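Local coordinates for RND efflux system, outer membrane lipoprotein, NodT family (Burkholderia mallei, PDB 6U94) that probably acts as an outer membrane factor, the lipid-anchored exit duct through which an RND-type efflux system passes its substrates out of the cell, at residues L175-D180 with A237-A242; R181-L186 with A433-V438; A265-F270 with T446-L451. All coordinates share one frame; numbering follows the deposited sequence.

Interaction 1. Residues L175-D180 with A237-A242; sequences LTLLAD and AQDENA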
loop_
_atom_site.group_PDB
_atom_site.type_symbol
_atom_site.label_atom_id
_atom_site.label_comp_id
_atom_site.label_asym_id
_atom_site.label_seq_id
_atom_site.Cartn_x
_atom_site.Cartn_y
_atom_site.Cartn_z
ATOM N N LEU A 175 -0.268 5.882 8.334
ATOM C CA LEU A 175 -1.266 4.826 8.464
ATOM C C LEU A 175 -0.681 3.612 9.172
ATOM O O LEU A 175 -1.316 3.033 10.061
ATOM C CB LEU A 175 -1.813 4.445 7.089
ATOM C CG LEU A 175 -2.734 5.490 6.458
ATOM C CD1 LEU A 175 -3.187 5.063 5.072
ATOM C CD2 LEU A 175 -3.930 5.749 7.359
ATOM N N THR A 176 0.538 3.216 8.795
ATOM C CA THR A 176 1.215 2.126 9.492
ATOM C C THR A 176 1.409 2.455 10.968
ATOM O O THR A 176 1.308 1.571 11.827
ATOM C CB THR A 176 2.556 1.822 8.822
ATOM O OG1 THR A 176 2.330 1.326 7.495
ATOM C CG2 THR A 176 3.344 0.789 9.614
ATOM N N LEU A 177 1.675 3.726 11.284
ATOM C CA LEU A 177 1.783 4.135 12.680
ATOM C C LEU A 177 0.481 3.876 13.430
ATOM O O LEU A 177 0.479 3.266 14.507
ATOM C CB LEU A 177 2.164 5.611 12.763
ATOM C CG LEU A 177 2.209 6.214 14.166
ATOM C CD1 LEU A 177 3.251 5.513 15.026
ATOM C CD2 LEU A 177 2.481 7.711 14.102
ATOM N N LEU A 178 -0.641 4.337 12.873
ATOM C CA LEU A 178 -1.927 4.143 13.530
ATOM C C LEU A 178 -2.281 2.666 13.640
ATOM O O LEU A 178 -2.964 2.260 14.589
ATOM C CB LEU A 178 -3.015 4.903 12.774
ATOM C CG LEU A 178 -2.770 6.404 12.627
ATOM C CD1 LEU A 178 -3.954 7.079 11.963
ATOM C CD2 LEU A 178 -2.479 7.036 13.978
ATOM N N ALA A 179 -1.824 1.847 12.689
ATOM C CA ALA A 179 -2.068 0.411 12.777
ATOM C C ALA A 179 -1.245 -0.220 13.893
ATOM O O ALA A 179 -1.757 -1.037 14.664
ATOM C CB ALA A 179 -1.767 -0.257 11.436
ATOM N N ASP A 180 0.030 0.160 14.005
ATOM C CA ASP A 180 0.888 -0.394 15.045
ATOM C C ASP A 180 0.464 0.045 16.440
ATOM O O ASP A 180 0.751 -0.663 17.413
ATOM C CB ASP A 180 2.344 -0.006 14.785
ATOM C CG ASP A 180 3.021 -0.934 13.790
ATOM O OD1 ASP A 180 2.735 -2.147 13.824
ATOM O OD2 ASP A 180 3.839 -0.458 12.973
ATOM N N ALA A 237 8.093 2.771 17.260
ATOM C CA ALA A 237 9.285 3.613 17.243
ATOM C C ALA A 237 9.826 3.777 15.827
ATOM O O ALA A 237 10.208 4.882 15.426
ATOM C CB ALA A 237 10.353 3.023 18.163
ATOM N N GLN A 238 9.857 2.689 15.053
ATOM C CA GLN A 238 10.347 2.768 13.680
ATOM C C GLN A 238 9.453 3.654 12.822
ATOM O O GLN A 238 9.949 4.447 12.013
ATOM C CB GLN A 238 10.442 1.367 13.077
ATOM C CG GLN A 238 11.379 0.419 13.806
ATOM C CD GLN A 238 11.231 -1.012 13.325
ATOM O OE1 GLN A 238 10.282 -1.343 12.613
ATOM N NE2 GLN A 238 12.170 -1.869 13.710
ATOM N N ASP A 239 8.132 3.524 12.976
ATOM C CA ASP A 239 7.206 4.358 12.215
ATOM C C ASP A 239 7.450 5.836 12.482
ATOM O O ASP A 239 7.476 6.650 11.550
ATOM C CB ASP A 239 5.761 3.997 12.563
ATOM C CG ASP A 239 5.422 2.553 12.250
ATOM O OD1 ASP A 239 6.261 1.842 11.659
ATOM O OD2 ASP A 239 4.305 2.131 12.602
ATOM N N GLU A 240 7.629 6.201 13.753
ATOM C CA GLU A 240 7.828 7.603 14.096
ATOM C C GLU A 240 9.172 8.119 13.592
ATOM O O GLU A 240 9.283 9.295 13.224
ATOM C CB GLU A 240 7.704 7.789 15.608
ATOM C CG GLU A 240 6.331 7.423 16.148
ATOM C CD GLU A 240 6.233 7.551 17.657
ATOM O OE1 GLU A 240 7.278 7.465 18.337
ATOM O OE2 GLU A 240 5.106 7.744 18.161
ATOM N N ASN A 241 10.198 7.264 13.566
ATOM C CA ASN A 241 11.483 7.667 13.002
ATOM C C ASN A 241 11.360 7.941 11.508
ATOM O O ASN A 241 11.770 9.002 11.023
ATOM C CB ASN A 241 12.538 6.591 13.263
ATOM C CG ASN A 241 13.496 6.970 14.373
ATOM O OD1 ASN A 241 13.142 7.714 15.288
ATOM N ND2 ASN A 241 14.724 6.468 14.292
ATOM N N ALA A 242 10.794 6.987 10.762
ATOM C CA ALA A 242 10.633 7.164 9.323
ATOM C C ALA A 242 9.741 8.356 9.012
ATOM O O ALA A 242 9.972 9.077 8.033
ATOM C CB ALA A 242 10.065 5.888 8.697
#

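Interaction 2. Residues R181-L186 with A433-V438; sequences RALLAL and AQQLLV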
loop_
_atom_site.group_PDB
_atom_site.type_symbol
_atom_site.label_atom_id
_atom_site.label_comp_id
_atom_site.label_asym_id
_atom_site.label_seq_id
_atom_site.Cartn_x
_atom_site.Cartn_y
_atom_site.Cartn_z
ATOM N N ARG A 181 -0.204 1.194 16.564
ATOM C CA ARG A 181 -0.767 1.579 17.854
ATOM C C ARG A 181 -1.934 0.673 18.225
ATOM O O ARG A 181 -2.025 0.192 19.361
ATOM C CB ARG A 181 -1.214 3.040 17.825
ATOM C CG ARG A 181 -0.086 4.053 17.794
ATOM C CD ARG A 181 -0.648 5.464 17.790
ATOM N NE ARG A 181 0.397 6.479 17.719
ATOM C CZ ARG A 181 0.164 7.788 17.740
ATOM N NH1 ARG A 181 -1.081 8.236 17.829
ATOM N NH2 ARG A 181 1.173 8.647 17.672
ATOM N N ALA A 182 -2.839 0.431 17.273
ATOM C CA ALA A 182 -3.943 -0.491 17.514
ATOM C C ALA A 182 -3.428 -1.876 17.879
ATOM O O ALA A 182 -3.990 -2.548 18.753
ATOM C CB ALA A 182 -4.848 -0.559 16.284
ATOM N N LEU A 183 -2.355 -2.320 17.219
ATOM C CA LEU A 183 -1.759 -3.606 17.558
ATOM C C LEU A 183 -1.187 -3.596 18.969
ATOM O O LEU A 183 -1.342 -4.568 19.717
ATOM C CB LEU A 183 -0.682 -3.963 16.537
ATOM C CG LEU A 183 -1.216 -4.414 15.178
ATOM C CD1 LEU A 183 -0.123 -4.366 14.112
ATOM C CD2 LEU A 183 -1.804 -5.812 15.295
ATOM N N LEU A 184 -0.525 -2.503 19.355
ATOM C CA LEU A 184 0.001 -2.405 20.713
ATOM C C LEU A 184 -1.125 -2.393 21.739
ATOM O O LEU A 184 -1.036 -3.060 22.777
ATOM C CB LEU A 184 0.866 -1.151 20.858
ATOM C CG LEU A 184 1.392 -0.903 22.272
ATOM C CD1 LEU A 184 2.308 -2.037 22.712
ATOM C CD2 LEU A 184 2.100 0.439 22.373
ATOM N N ALA A 185 -2.192 -1.637 21.468
ATOM C CA ALA A 185 -3.317 -1.584 22.393
ATOM C C ALA A 185 -3.990 -2.944 22.522
ATOM O O ALA A 185 -4.397 -3.340 23.621
ATOM C CB ALA A 185 -4.321 -0.527 21.933
ATOM N N LEU A 186 -4.114 -3.673 21.410
ATOM C CA LEU A 186 -4.666 -5.023 21.465
ATOM C C LEU A 186 -3.775 -5.948 22.285
ATOM O O LEU A 186 -4.267 -6.728 23.108
ATOM C CB LEU A 186 -4.849 -5.561 20.047
ATOM C CG LEU A 186 -5.233 -7.028 19.862
ATOM C CD1 LEU A 186 -6.617 -7.312 20.433
ATOM C CD2 LEU A 186 -5.168 -7.394 18.389
ATOM N N ALA A 433 -5.928 -14.113 15.534
ATOM C CA ALA A 433 -6.825 -13.633 14.490
ATOM C C ALA A 433 -7.073 -12.136 14.602
ATOM O O ALA A 433 -7.255 -11.463 13.581
ATOM C CB ALA A 433 -8.149 -14.396 14.543
ATOM N N GLN A 434 -7.090 -11.599 15.825
ATOM C CA GLN A 434 -7.309 -10.168 15.999
ATOM C C GLN A 434 -6.116 -9.362 15.498
ATOM O O GLN A 434 -6.286 -8.265 14.955
ATOM C CB GLN A 434 -7.594 -9.855 17.467
ATOM C CG GLN A 434 -8.891 -10.454 17.988
ATOM C CD GLN A 434 -9.111 -10.173 19.459
ATOM O OE1 GLN A 434 -8.247 -10.448 20.294
ATOM N NE2 GLN A 434 -10.271 -9.613 19.786
ATOM N N GLN A 435 -4.902 -9.884 15.681
ATOM C CA GLN A 435 -3.728 -9.220 15.128
ATOM C C GLN A 435 -3.753 -9.245 13.606
ATOM O O GLN A 435 -3.455 -8.235 12.961
ATOM C CB GLN A 435 -2.455 -9.878 15.656
ATOM C CG GLN A 435 -2.264 -9.742 17.157
ATOM C CD GLN A 435 -1.162 -10.637 17.687
ATOM O OE1 GLN A 435 -1.430 -11.671 18.301
ATOM N NE2 GLN A 435 0.087 -10.244 17.455
ATOM N N LEU A 436 -4.125 -10.386 13.017
ATOM C CA LEU A 436 -4.176 -10.485 11.563
ATOM C C LEU A 436 -5.189 -9.522 10.965
ATOM O O LEU A 436 -4.992 -9.038 9.846
ATOM C CB LEU A 436 -4.506 -11.916 11.140
ATOM C CG LEU A 436 -3.338 -12.763 10.638
ATOM C CD1 LEU A 436 -3.847 -14.005 9.925
ATOM C CD2 LEU A 436 -2.445 -11.939 9.722
ATOM N N LEU A 437 -6.283 -9.242 11.680
ATOM C CA LEU A 437 -7.291 -8.329 11.154
ATOM C C LEU A 437 -6.717 -6.932 10.940
ATOM O O LEU A 437 -7.011 -6.282 9.930
ATOM C CB LEU A 437 -8.492 -8.273 12.098
ATOM C CG LEU A 437 -9.590 -7.272 11.737
ATOM C CD1 LEU A 437 -10.138 -7.552 10.348
ATOM C CD2 LEU A 437 -10.710 -7.307 12.774
ATOM N N VAL A 438 -5.905 -6.453 11.885
ATOM C CA VAL A 438 -5.313 -5.125 11.754
ATOM C C VAL A 438 -4.376 -5.081 10.554
ATOM O O VAL A 438 -4.423 -4.148 9.745
ATOM C CB VAL A 438 -4.586 -4.728 13.051
ATOM C CG1 VAL A 438 -3.890 -3.388 12.879
ATOM C CG2 VAL A 438 -5.562 -4.668 14.212
#

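Interaction 3. Residues A265-F270 with T446-L451; sequences ALLAEF and TSRVTL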
loop_
_atom_site.group_PDB
_atom_site.type_symbol
_atom_site.label_atom_id
_atom_site.label_comp_id
_atom_site.label_asym_id
_atom_site.label_seq_id
_atom_site.Cartn_x
_atom_site.Cartn_y
_atom_site.Cartn_z
ATOM N N ALA A 265 -12.403 7.059 8.832
ATOM C CA ALA A 265 -11.918 7.119 7.460
ATOM C C ALA A 265 -10.835 8.185 7.342
ATOM O O ALA A 265 -11.074 9.356 7.652
ATOM C CB ALA A 265 -13.064 7.413 6.493
ATOM N N LEU A 266 -9.648 7.775 6.896
ATOM C CA LEU A 266 -8.559 8.699 6.613
ATOM C C LEU A 266 -8.303 8.892 5.128
ATOM O O LEU A 266 -7.897 9.981 4.723
ATOM C CB LEU A 266 -7.263 8.224 7.282
ATOM C CG LEU A 266 -7.236 8.242 8.813
ATOM C CD1 LEU A 266 -7.678 6.904 9.388
ATOM C CD2 LEU A 266 -5.854 8.620 9.315
ATOM N N LEU A 267 -8.530 7.866 4.315
ATOM C CA LEU A 267 -8.447 7.968 2.868
ATOM C C LEU A 267 -9.844 8.106 2.279
ATOM O O LEU A 267 -10.814 7.549 2.797
ATOM C CB LEU A 267 -7.755 6.742 2.265
ATOM C CG LEU A 267 -6.368 6.380 2.791
ATOM C CD1 LEU A 267 -5.768 5.250 1.967
ATOM C CD2 LEU A 267 -5.462 7.600 2.782
ATOM N N ALA A 268 -9.938 8.864 1.193
ATOM C CA ALA A 268 -11.180 8.941 0.446
ATOM C C ALA A 268 -11.254 7.796 -0.555
ATOM O O ALA A 268 -10.236 7.339 -1.084
ATOM C CB ALA A 268 -11.296 10.285 -0.277
ATOM N N GLU A 269 -12.471 7.323 -0.798
ATOM C CA GLU A 269 -12.669 6.248 -1.756
ATOM C C GLU A 269 -12.494 6.764 -3.180
ATOM O O GLU A 269 -12.799 7.917 -3.492
ATOM C CB GLU A 269 -14.056 5.628 -1.584
ATOM C CG GLU A 269 -14.287 4.370 -2.406
ATOM C CD GLU A 269 -13.208 3.329 -2.188
ATOM O OE1 GLU A 269 -12.242 3.289 -2.983
ATOM O OE2 GLU A 269 -13.320 2.558 -1.211
ATOM N N PHE A 270 -11.983 5.897 -4.043
ATOM C CA PHE A 270 -11.796 6.263 -5.437
ATOM C C PHE A 270 -13.152 6.480 -6.101
ATOM O O PHE A 270 -14.056 5.648 -5.940
ATOM C CB PHE A 270 -11.011 5.181 -6.172
ATOM C CG PHE A 270 -9.593 5.046 -5.703
ATOM C CD1 PHE A 270 -8.621 5.948 -6.121
ATOM C CD2 PHE A 270 -9.229 4.024 -4.847
ATOM C CE1 PHE A 270 -7.310 5.827 -5.686
ATOM C CE2 PHE A 270 -7.925 3.895 -4.411
ATOM C CZ PHE A 270 -6.961 4.797 -4.831
ATOM N N THR A 446 -2.875 0.437 2.381
ATOM C CA THR A 446 -1.625 0.545 1.638
ATOM C C THR A 446 -1.853 0.386 0.140
ATOM O O THR A 446 -1.269 1.122 -0.665
ATOM C CB THR A 446 -0.627 -0.499 2.142
ATOM O OG1 THR A 446 -0.229 -0.175 3.479
ATOM C CG2 THR A 446 0.611 -0.553 1.246
ATOM N N SER A 447 -2.705 -0.561 -0.252
ATOM C CA SER A 447 -2.939 -0.790 -1.672
ATOM C C SER A 447 -3.715 0.356 -2.311
ATOM O O SER A 447 -3.602 0.571 -3.522
ATOM C CB SER A 447 -3.676 -2.111 -1.884
ATOM O OG SER A 447 -5.069 -1.897 -1.960
ATOM N N ARG A 448 -4.513 1.087 -1.529
ATOM C CA ARG A 448 -5.161 2.283 -2.058
ATOM C C ARG A 448 -4.143 3.393 -2.278
ATOM O O ARG A 448 -4.241 4.156 -3.247
ATOM C CB ARG A 448 -6.270 2.743 -1.112
ATOM C CG ARG A 448 -7.394 1.726 -0.954
ATOM C CD ARG A 448 -8.179 1.931 0.329
ATOM N NE ARG A 448 -8.960 3.164 0.318
ATOM C CZ ARG A 448 -9.960 3.413 1.159
ATOM N NH1 ARG A 448 -10.300 2.510 2.070
ATOM N NH2 ARG A 448 -10.624 4.558 1.086
ATOM N N VAL A 449 -3.158 3.496 -1.383
ATOM C CA VAL A 449 -2.066 4.445 -1.563
ATOM C C VAL A 449 -1.278 4.110 -2.822
ATOM O O VAL A 449 -0.919 5.001 -3.603
ATOM C CB VAL A 449 -1.167 4.456 -0.314
ATOM C CG1 VAL A 449 0.153 5.164 -0.608
ATOM C CG2 VAL A 449 -1.890 5.124 0.845
ATOM N N THR A 450 -1.011 2.822 -3.049
ATOM C CA THR A 450 -0.272 2.419 -4.240
ATOM C C THR A 450 -1.074 2.686 -5.509
ATOM O O THR A 450 -0.509 3.077 -6.537
ATOM C CB THR A 450 0.108 0.943 -4.149
ATOM O OG1 THR A 450 0.748 0.696 -2.893
ATOM C CG2 THR A 450 1.061 0.571 -5.275
ATOM N N LEU A 451 -2.393 2.485 -5.457
ATOM C CA LEU A 451 -3.225 2.807 -6.609
ATOM C C LEU A 451 -3.256 4.307 -6.879
ATOM O O LEU A 451 -3.350 4.726 -8.040
ATOM C CB LEU A 451 -4.639 2.270 -6.402
ATOM C CG LEU A 451 -5.630 2.503 -7.546
ATOM C CD1 LEU A 451 -5.115 1.904 -8.852
ATOM C CD2 LEU A 451 -6.996 1.941 -7.188
#

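Interaction 1. Residues L175-D180 with A237-A242
Two acids meeting in a buried interface dominate the polar side of this contact. Asp180 OD2 and Asp239 OD2 stand 2.7 Å apart, with their carboxylate planes 26° from one another. Arg90 bridges both acids: its NH1 forms a salt bridge with Asp180 OD2 and its NH2 another with Asp239 OD1, which probably offsets much of their charge. Asp180 OD1 is also hydrogen-bonded to a glycerol, probably from the crystallisation liquor.

Close approach without bonding makes a second group. Asp239 reaches across so that its OD2 lies 3.1 Å from Thr176 O, a pair of acceptors, and 3.2 Å from Leu177 CA. Thr176 turns its methyl to the acid, CG2 being 3.4 Å from Asp239 OD2, while its OG1 is hydrogen-bonded to Asn172 O one turn back along its own helix.

Apolar packing completes the interface. Leu177, with CG anti to the backbone N (chi1 175°), brings CD1 obliquely against the chain stems opposite, 3.8 Å from Asp239 CB and equally close to Glu240 CG.

The segment axes run nearly antiparallel, at 160°, and approach to 9.1 Å. This is the close packing of a long antiparallel helical hairpin, 156-203 with 211-247, as in the helical barrels of TolC-like outer membrane factors.

Interaction 2. Residues R181-L186 with A433-V438
Among the bonds within the two segments the shortest is that of Arg181 O, which takes one, from Ala185 N at 2.8 Å. Ala182 O is held in the same way by Leu186 N, one residue further along. Both bonds run along their own helix, and between the two helices the contact is made by leucine and valine methyls resting on hydrocarbon, backbone and the amide of Gln434.

Leu183 and Val438 slide past each other in opposite directions. The leucine's CG lies beside its own backbone N (chi1 -74°), which brings the end of the side chain up to the neighbouring helix, CG 3.7 Å from Val438 CG1. Its CD2 methyl continues across, meeting Val438 CB and coming 3.7 Å from Gln435 O. That carbonyl has a weak bond of its own, from Val438 N, and it receives the methyl as a packing neighbour.

Leu186 makes the second apolar contact. Its CG is anti to the backbone N (chi1 172°), so the two methyls fork over the chain of Gln434. CD2 presses on the root of that side chain, 3.6 Å from Gln434 CB, and also lies near Gln435 N and CG. CD1 reaches further out, 3.5 Å from Gln434 OE1, so that the extended glutamine lies obliquely across the leucine, aliphatic at its base and polar at its tip.

Helices 156-203 and 421-454 therefore pack nearly antiparallel (168°), axes 9.9 Å apart, a side-by-side pairing consistent with the long helical bundle of outer membrane factors. Helix 211-247 flanks the first of them, where Leu183 touches Tyr232 and Leu184 touches Ile236. Helix 421-454 is in turn met by helix 362-415, whose Met398 and Ile399 touch Ala433.

Interaction 3. Residues A265-F270 with T446-L451
Phe270 makes the dense end of this contact. Leu451 lays its CD2 methyl over one face of the ring, a CH-pi contact 3.8 Å from the centroid and 21° off the ring normal. Arg448 O meets the ring edge near its plane, 3.2 Å from Phe270 CZ. Beside this, Leu267 CD1 packs at 4.0 Å on Val449 CG2 and equally close to Arg448 CB.

The partly exposed end is looser and charged. Arg448, bent at chi3 (68°), slides its guanidinium between Leu267 CB on one face and Glu269 OE2 on the other. The 4.1 Å from Glu269 OE2 to Arg448 NH2 reflects attraction of charge alone, since the oxygen lies well out of the guanidinium plane. Arg448 NE is buried by the contact with no partner in the model. The other oxygen, Glu269 OE1, accepts Phe270 N at 2.8 Å and forms a salt bridge with Arg385.

The loop between helices 253-256 and 283-294 thus lies along helix 421-454. Helix 362-415 backs Leu451 through Val378 and Leu382, helix 156-203 meets Leu266 and Val449, and Phe52 joins the loop by a backbone bond to Ala268.

Overall arrangement
From the N terminus, the first segment involved lies on helix 156-203, which serves two contacts in succession: 175-180 in interaction 1, 181-186 in interaction 2. Interaction 1 makes the shortest closure, 56 mostly helical residues, ending at 237-242. The chain then enters the 265-270 loop, opening interaction 3. Helix 421-454 finishes both long closures, interaction 2 at 433-438 and interaction 3 at 446-451, so interaction 2 crosses each of the others while interactions 1 and 3 run in series. Interactions 1 and 2 touch where Ala179 meets Val438; interactions 1 and 3 touch where Leu178 meets Leu266. Together they tie the hairpin of helices 156-203 and 211-247, the connecting loop and the last long helix.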